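Local coordinates for protein alkaline serine protease (Pseudoalteromonas sp., PDB 1Y9Z) that probably hydrolyses peptide bonds as a cold-adapted, subtilisin-like serine protease, at residues G22-C27 against L381-H386; V125-L130 against H374-A379. One frame throughout, in Å; residues are numbered along the deposited sequence.

Interaction 1 (G22-C27 against L381-H386)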
loop_
_atom_site.group_PDB
_atom_site.type_symbol
_atom_site.label_atom_id
_atom_site.label_comp_id
_atom_site.label_asym_id
_atom_site.label_seq_id
_atom_site.Cartn_x
_atom_site.Cartn_y
_atom_site.Cartn_z
ATOM N N GLY A 22 5.913 -6.274 -22.229
ATOM C CA GLY A 22 5.000 -7.122 -22.971
ATOM C C GLY A 22 5.535 -8.539 -23.071
ATOM O O GLY A 22 4.807 -9.456 -23.460
ATOM N N ASN A 23 6.806 -8.734 -22.728
ATOM C CA ASN A 23 7.378 -10.073 -22.787
ATOM C C ASN A 23 7.197 -10.813 -21.464
ATOM O O ASN A 23 7.607 -11.965 -21.327
ATOM C CB ASN A 23 8.862 -10.024 -23.214
ATOM C CG ASN A 23 9.776 -9.366 -22.185
ATOM O OD1 ASN A 23 10.802 -8.777 -22.544
ATOM N ND2 ASN A 23 9.435 -9.485 -20.911
ATOM N N ARG A 24 6.559 -10.145 -20.503
ATOM C CA ARG A 24 6.295 -10.720 -19.183
ATOM C C ARG A 24 4.793 -10.760 -18.895
ATOM O O ARG A 24 4.014 -9.986 -19.454
ATOM C CB ARG A 24 6.945 -9.880 -18.072
ATOM C CG ARG A 24 8.462 -9.734 -18.113
ATOM C CD ARG A 24 9.176 -11.043 -17.828
ATOM N NE ARG A 24 9.178 -11.924 -18.990
ATOM C CZ ARG A 24 9.592 -13.185 -18.970
ATOM N NH1 ARG A 24 9.559 -13.912 -20.079
ATOM N NH2 ARG A 24 10.035 -13.725 -17.842
ATOM N N THR A 25 4.398 -11.673 -18.016
ATOM C CA THR A 25 3.004 -11.782 -17.606
ATOM C C THR A 25 2.971 -11.939 -16.093
ATOM O O THR A 25 3.626 -12.824 -15.540
ATOM C CB THR A 25 2.289 -12.997 -18.238
ATOM O OG1 THR A 25 2.202 -12.819 -19.657
ATOM C CG2 THR A 25 0.878 -13.133 -17.674
ATOM N N ILE A 26 2.235 -11.057 -15.425
ATOM C CA ILE A 26 2.105 -11.131 -13.977
ATOM C C ILE A 26 0.659 -11.477 -13.647
ATOM O O ILE A 26 -0.271 -10.873 -14.179
ATOM C CB ILE A 26 2.512 -9.801 -13.284
ATOM C CG1 ILE A 26 2.253 -9.905 -11.778
ATOM C CG2 ILE A 26 1.751 -8.625 -13.886
ATOM C CD1 ILE A 26 2.917 -8.821 -10.958
ATOM N N CYS A 27 0.480 -12.476 -12.790
ATOM C CA CYS A 27 -0.850 -12.916 -12.392
ATOM C C CYS A 27 -1.138 -12.485 -10.972
ATOM O O CYS A 27 -0.360 -12.762 -10.057
ATOM C CB CYS A 27 -0.943 -14.431 -12.481
ATOM S SG CYS A 27 -2.608 -15.159 -12.336
ATOM N N LEU A 381 8.973 -5.710 -13.990
ATOM C CA LEU A 381 9.605 -4.637 -14.755
ATOM C C LEU A 381 11.080 -4.934 -15.019
ATOM O O LEU A 381 11.551 -4.844 -16.154
ATOM C CB LEU A 381 9.470 -3.311 -14.002
ATOM C CG LEU A 381 10.200 -2.092 -14.576
ATOM C CD1 LEU A 381 9.736 -1.811 -16.004
ATOM C CD2 LEU A 381 9.932 -0.891 -13.680
ATOM N N VAL A 382 11.806 -5.289 -13.966
ATOM C CA VAL A 382 13.222 -5.597 -14.088
ATOM C C VAL A 382 13.436 -6.817 -14.976
ATOM O O VAL A 382 14.324 -6.831 -15.828
ATOM C CB VAL A 382 13.845 -5.851 -12.698
ATOM C CG1 VAL A 382 15.268 -6.368 -12.846
ATOM C CG2 VAL A 382 13.835 -4.563 -11.889
ATOM N N TRP A 383 12.610 -7.840 -14.784
ATOM C CA TRP A 383 12.724 -9.065 -15.563
ATOM C C TRP A 383 12.501 -8.816 -17.056
ATOM O O TRP A 383 13.078 -9.509 -17.893
ATOM C CB TRP A 383 11.709 -10.093 -15.058
ATOM C CG TRP A 383 12.055 -11.526 -15.352
ATOM C CD1 TRP A 383 13.078 -11.993 -16.132
ATOM C CD2 TRP A 383 11.368 -12.680 -14.859
ATOM N NE1 TRP A 383 13.070 -13.369 -16.150
ATOM C CE2 TRP A 383 12.030 -13.816 -15.377
ATOM C CE3 TRP A 383 10.255 -12.865 -14.026
ATOM C CZ2 TRP A 383 11.616 -15.122 -15.089
ATOM C CZ3 TRP A 383 9.844 -14.164 -13.740
ATOM C CH2 TRP A 383 10.524 -15.275 -14.273
ATOM N N SER A 384 11.670 -7.832 -17.393
ATOM C CA SER A 384 11.390 -7.543 -18.799
ATOM C C SER A 384 12.636 -7.110 -19.566
ATOM O O SER A 384 12.686 -7.233 -20.791
ATOM C CB SER A 384 10.296 -6.474 -18.934
ATOM O OG SER A 384 10.767 -5.181 -18.599
ATOM N N TYR A 385 13.637 -6.599 -18.852
ATOM C CA TYR A 385 14.881 -6.175 -19.491
ATOM C C TYR A 385 15.772 -7.381 -19.770
ATOM O O TYR A 385 16.660 -7.325 -20.624
ATOM C CB TYR A 385 15.661 -5.197 -18.607
ATOM C CG TYR A 385 15.156 -3.769 -18.592
ATOM C CD1 TYR A 385 14.115 -3.378 -17.750
ATOM C CD2 TYR A 385 15.757 -2.792 -19.389
ATOM C CE1 TYR A 385 13.691 -2.049 -17.693
ATOM C CE2 TYR A 385 15.339 -1.462 -19.342
ATOM C CZ TYR A 385 14.310 -1.095 -18.493
ATOM O OH TYR A 385 13.916 0.225 -18.429
ATOM N N HIS A 386 15.536 -8.468 -19.040
ATOM C CA HIS A 386 16.328 -9.684 -19.193
ATOM C C HIS A 386 15.469 -10.933 -19.040
ATOM O O HIS A 386 15.641 -11.702 -18.095
ATOM C CB HIS A 386 17.446 -9.703 -18.150
ATOM C CG HIS A 386 18.432 -8.588 -18.307
ATOM N ND1 HIS A 386 19.354 -8.551 -19.332
ATOM C CD2 HIS A 386 18.622 -7.457 -17.588
ATOM C CE1 HIS A 386 20.070 -7.445 -19.235
ATOM N NE2 HIS A 386 19.646 -6.765 -18.185
#
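Arg24 and Ser384 bring the backbones together, their CA atoms 6.0 Å apart, where the entry to strand 25-30 passes the C-terminal end of helix 368-385 in the subtilisin-like alpha/beta domain. Arginine suits this partly exposed spot because its aliphatic part and its charge both find partners: CG lies 3.7 Å from Ser384 CA, an approach the small serine allows, and the chain then bends at chi2 (-68°) and chi3 (78°), which carries the guanidinium over a face of the Trp383 indole. The contact is a cation-pi interaction, with Arg24 CZ 4.4 Å from the centroid of the five-membered ring. The guanidinium stands edge-on to the indole, the two planes 68° apart, while CD adds a CH-pi contact to the same ring. Tryptophan offers the cation a broad face and is itself fixed by a hydrogen bond from NE1 to the carbonyl of Cys389. A leucine in place of Trp383 would probably leave the arginine's charge without its pi face and the Cys389 carbonyl without its indole donor. Within its own segment, Arg24 NE donates to Asn23 O at 2.8 Å, from above the carbonyl plane. Arg24 NH2 reaches the indole, 3.2 Å from Trp383 CE2.

Interaction 2 (V125-L130 against H374-A379). With PMS (phenylmethanesulfonic acid), chain H.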
loop_
_atom_site.group_PDB
_atom_site.type_symbol
_atom_site.label_atom_id
_atom_site.label_comp_id
_atom_site.label_asym_id
_atom_site.label_seq_id
_atom_site.Cartn_x
_atom_site.Cartn_y
_atom_site.Cartn_z
ATOM N N VAL A 125 5.281 -14.348 -13.338
ATOM C CA VAL A 125 5.271 -13.886 -11.959
ATOM C C VAL A 125 3.869 -14.068 -11.391
ATOM O O VAL A 125 2.879 -13.745 -12.047
ATOM C CB VAL A 125 5.632 -12.380 -11.862
ATOM C CG1 VAL A 125 5.598 -11.925 -10.407
ATOM C CG2 VAL A 125 7.003 -12.127 -12.473
ATOM N N VAL A 126 3.789 -14.613 -10.182
ATOM C CA VAL A 126 2.508 -14.799 -9.515
ATOM C C VAL A 126 2.607 -14.041 -8.201
ATOM O O VAL A 126 3.453 -14.350 -7.355
ATOM C CB VAL A 126 2.210 -16.288 -9.247
ATOM C CG1 VAL A 126 0.908 -16.426 -8.473
ATOM C CG2 VAL A 126 2.107 -17.040 -10.572
ATOM N N THR A 127 1.756 -13.033 -8.043
ATOM C CA THR A 127 1.772 -12.211 -6.847
ATOM C C THR A 127 0.544 -12.505 -5.985
ATOM O O THR A 127 -0.595 -12.514 -6.465
ATOM C CB THR A 127 1.878 -10.712 -7.242
ATOM O OG1 THR A 127 2.106 -9.916 -6.076
ATOM C CG2 THR A 127 0.621 -10.244 -7.959
ATOM N N MET A 128 0.795 -12.758 -4.705
ATOM C CA MET A 128 -0.258 -13.125 -3.771
ATOM C C MET A 128 -0.278 -12.285 -2.501
ATOM O O MET A 128 0.466 -12.545 -1.552
ATOM C CB MET A 128 -0.099 -14.610 -3.425
ATOM C CG MET A 128 -0.111 -15.498 -4.667
ATOM S SD MET A 128 0.442 -17.204 -4.430
ATOM C CE MET A 128 2.213 -16.995 -4.473
ATOM N N SER A 129 -1.132 -11.266 -2.494
ATOM C CA SER A 129 -1.279 -10.402 -1.330
ATOM C C SER A 129 -2.331 -11.050 -0.449
ATOM O O SER A 129 -3.417 -10.509 -0.237
ATOM C CB SER A 129 -1.718 -9.000 -1.755
ATOM O OG SER A 129 -0.644 -8.302 -2.358
ATOM N N LEU A 130 -1.989 -12.232 0.052
ATOM C CA LEU A 130 -2.876 -13.017 0.891
ATOM C C LEU A 130 -2.041 -13.978 1.720
ATOM O O LEU A 130 -0.873 -14.218 1.416
ATOM C CB LEU A 130 -3.860 -13.797 0.010
ATOM C CG LEU A 130 -3.264 -14.737 -1.046
ATOM C CD1 LEU A 130 -2.941 -16.086 -0.416
ATOM C CD2 LEU A 130 -4.258 -14.929 -2.180
ATOM N N HIS A 374 4.310 -3.827 -4.990
ATOM C CA HIS A 374 5.429 -2.960 -5.353
ATOM C C HIS A 374 6.578 -3.886 -5.740
ATOM O O HIS A 374 7.269 -3.664 -6.732
ATOM C CB HIS A 374 5.878 -2.079 -4.178
ATOM C CG HIS A 374 5.019 -0.873 -3.949
ATOM N ND1 HIS A 374 3.926 -0.884 -3.111
ATOM C CD2 HIS A 374 5.106 0.388 -4.437
ATOM C CE1 HIS A 374 3.378 0.319 -3.089
ATOM N NE2 HIS A 374 4.075 1.110 -3.884
ATOM N N VAL A 375 6.769 -4.937 -4.948
ATOM C CA VAL A 375 7.838 -5.897 -5.192
ATOM C C VAL A 375 7.613 -6.736 -6.447
ATOM O O VAL A 375 8.522 -6.890 -7.263
ATOM C CB VAL A 375 8.030 -6.829 -3.962
ATOM C CG1 VAL A 375 9.038 -7.926 -4.275
ATOM C CG2 VAL A 375 8.509 -6.011 -2.770
ATOM N N SER A 376 6.409 -7.274 -6.616
ATOM C CA SER A 376 6.127 -8.089 -7.792
ATOM C C SER A 376 6.058 -7.230 -9.051
ATOM O O SER A 376 6.425 -7.682 -10.135
ATOM C CB SER A 376 4.826 -8.883 -7.605
ATOM O OG SER A 376 3.715 -8.034 -7.387
ATOM N N GLY A 377 5.599 -5.989 -8.907
ATOM C CA GLY A 377 5.533 -5.095 -10.049
ATOM C C GLY A 377 6.947 -4.791 -10.515
ATOM O O GLY A 377 7.245 -4.861 -11.708
ATOM N N VAL A 378 7.823 -4.462 -9.569
ATOM C CA VAL A 378 9.213 -4.163 -9.894
ATOM C C VAL A 378 9.921 -5.402 -10.431
ATOM O O VAL A 378 10.729 -5.309 -11.351
ATOM C CB VAL A 378 9.980 -3.631 -8.659
ATOM C CG1 VAL A 378 11.483 -3.660 -8.917
ATOM C CG2 VAL A 378 9.538 -2.209 -8.352
ATOM N N ALA A 379 9.618 -6.563 -9.860
ATOM C CA ALA A 379 10.239 -7.803 -10.312
ATOM C C ALA A 379 9.927 -8.024 -11.787
ATOM O O ALA A 379 10.802 -8.379 -12.577
ATOM C CB ALA A 379 9.728 -8.982 -9.484
HETATM C C PMS H . -3.933 -9.098 3.835
HETATM S S PMS H . -2.261 -9.026 3.146
HETATM C C1 PMS H . -4.728 -10.358 3.410
HETATM C C2 PMS H . -4.643 -11.530 4.247
HETATM C C3 PMS H . -5.363 -12.715 3.892
HETATM C C4 PMS H . -6.161 -12.682 2.683
HETATM C C5 PMS H . -6.249 -11.535 1.857
HETATM C C6 PMS H . -5.548 -10.329 2.171
HETATM O O2S PMS H . -1.744 -10.390 3.105
HETATM O O1S PMS H . -1.423 -8.201 3.982
#
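Thr127 and Ser376 face each other with their hydroxyls, the one on strand 125-128 of the central, largely parallel sheet, the other on helix 368-385, which packs against that sheet in the subtilisin-like fold. Both CB atoms point toward the opposite segment, and OG1 and OG meet in a hydrogen bond of 2.8 Å in which either could be the donor. On the strand, OG1 lies anti to the backbone N (chi1 -171°), which directs the hydroxyl rather than the methyl CG2 at the serine. On the helix, OG sits between its own N and carbonyl carbon (chi1 60°), where it also makes a weak hydrogen bond to Thr372 O, one turn earlier. The two side chains are pressed close: Thr127 CB and Ser376 CB are 3.5 Å apart, tighter than usual for carbons. Small residues therefore suit both places, since the CA atoms of Thr127 and Ser376 are 6.1 Å apart.

Val125, two residues earlier and on the same side of the strand, supplies a nonpolar neighbour, its CG1 touching Ser376 CB at 4.2 Å.

Beyond the contact the strand runs into the ligand pocket. Ser129, the centre of an inverse gamma turn, has its carbonyl oxygen 3.2 Å from C6 of the phenylmethanesulfonic acid, and Leu130 CB lies 3.7 Å from ring atom C4. The hydroxyl of Ser129 bonds to the carbonyl of Ser369, another pocket residue, so the turn that follows the strand is tied to the first turn of the same helix.

Two buried hydroxyls thus share one hydrogen bond across the sheet-helix interface, and the serine has a weak second partner in Thr372 O. The pair carries no net charge, and the directional bond probably helps hold the rotation of both groups.

In the fold
Both contacts join helix 368-385 to one largely parallel sheet: interaction 2 meets the helix midway, interaction 1 at its C-terminal end, through the residues that lead into strand 25-30. Strands 25-30 and 125-128 are neighbours, joined by probable backbone hydrogen bonds such as Cys27 N to Val125 O, and the two contact centres lie about 12 Å apart. Their chemistry is consistent with their depth. Interaction 2 is wholly buried, its centre about 12 Å from that of the chain, and relies on small, uncharged side chains near the pocket of the bound phenylmethanesulfonic acid; interaction 1, about 21 Å out and partly buried, can accommodate a long cationic chain over an aromatic face. Ile26 CD1 and Trp383 CE3 bridge them, packing on Ser376 and Val125 respectively.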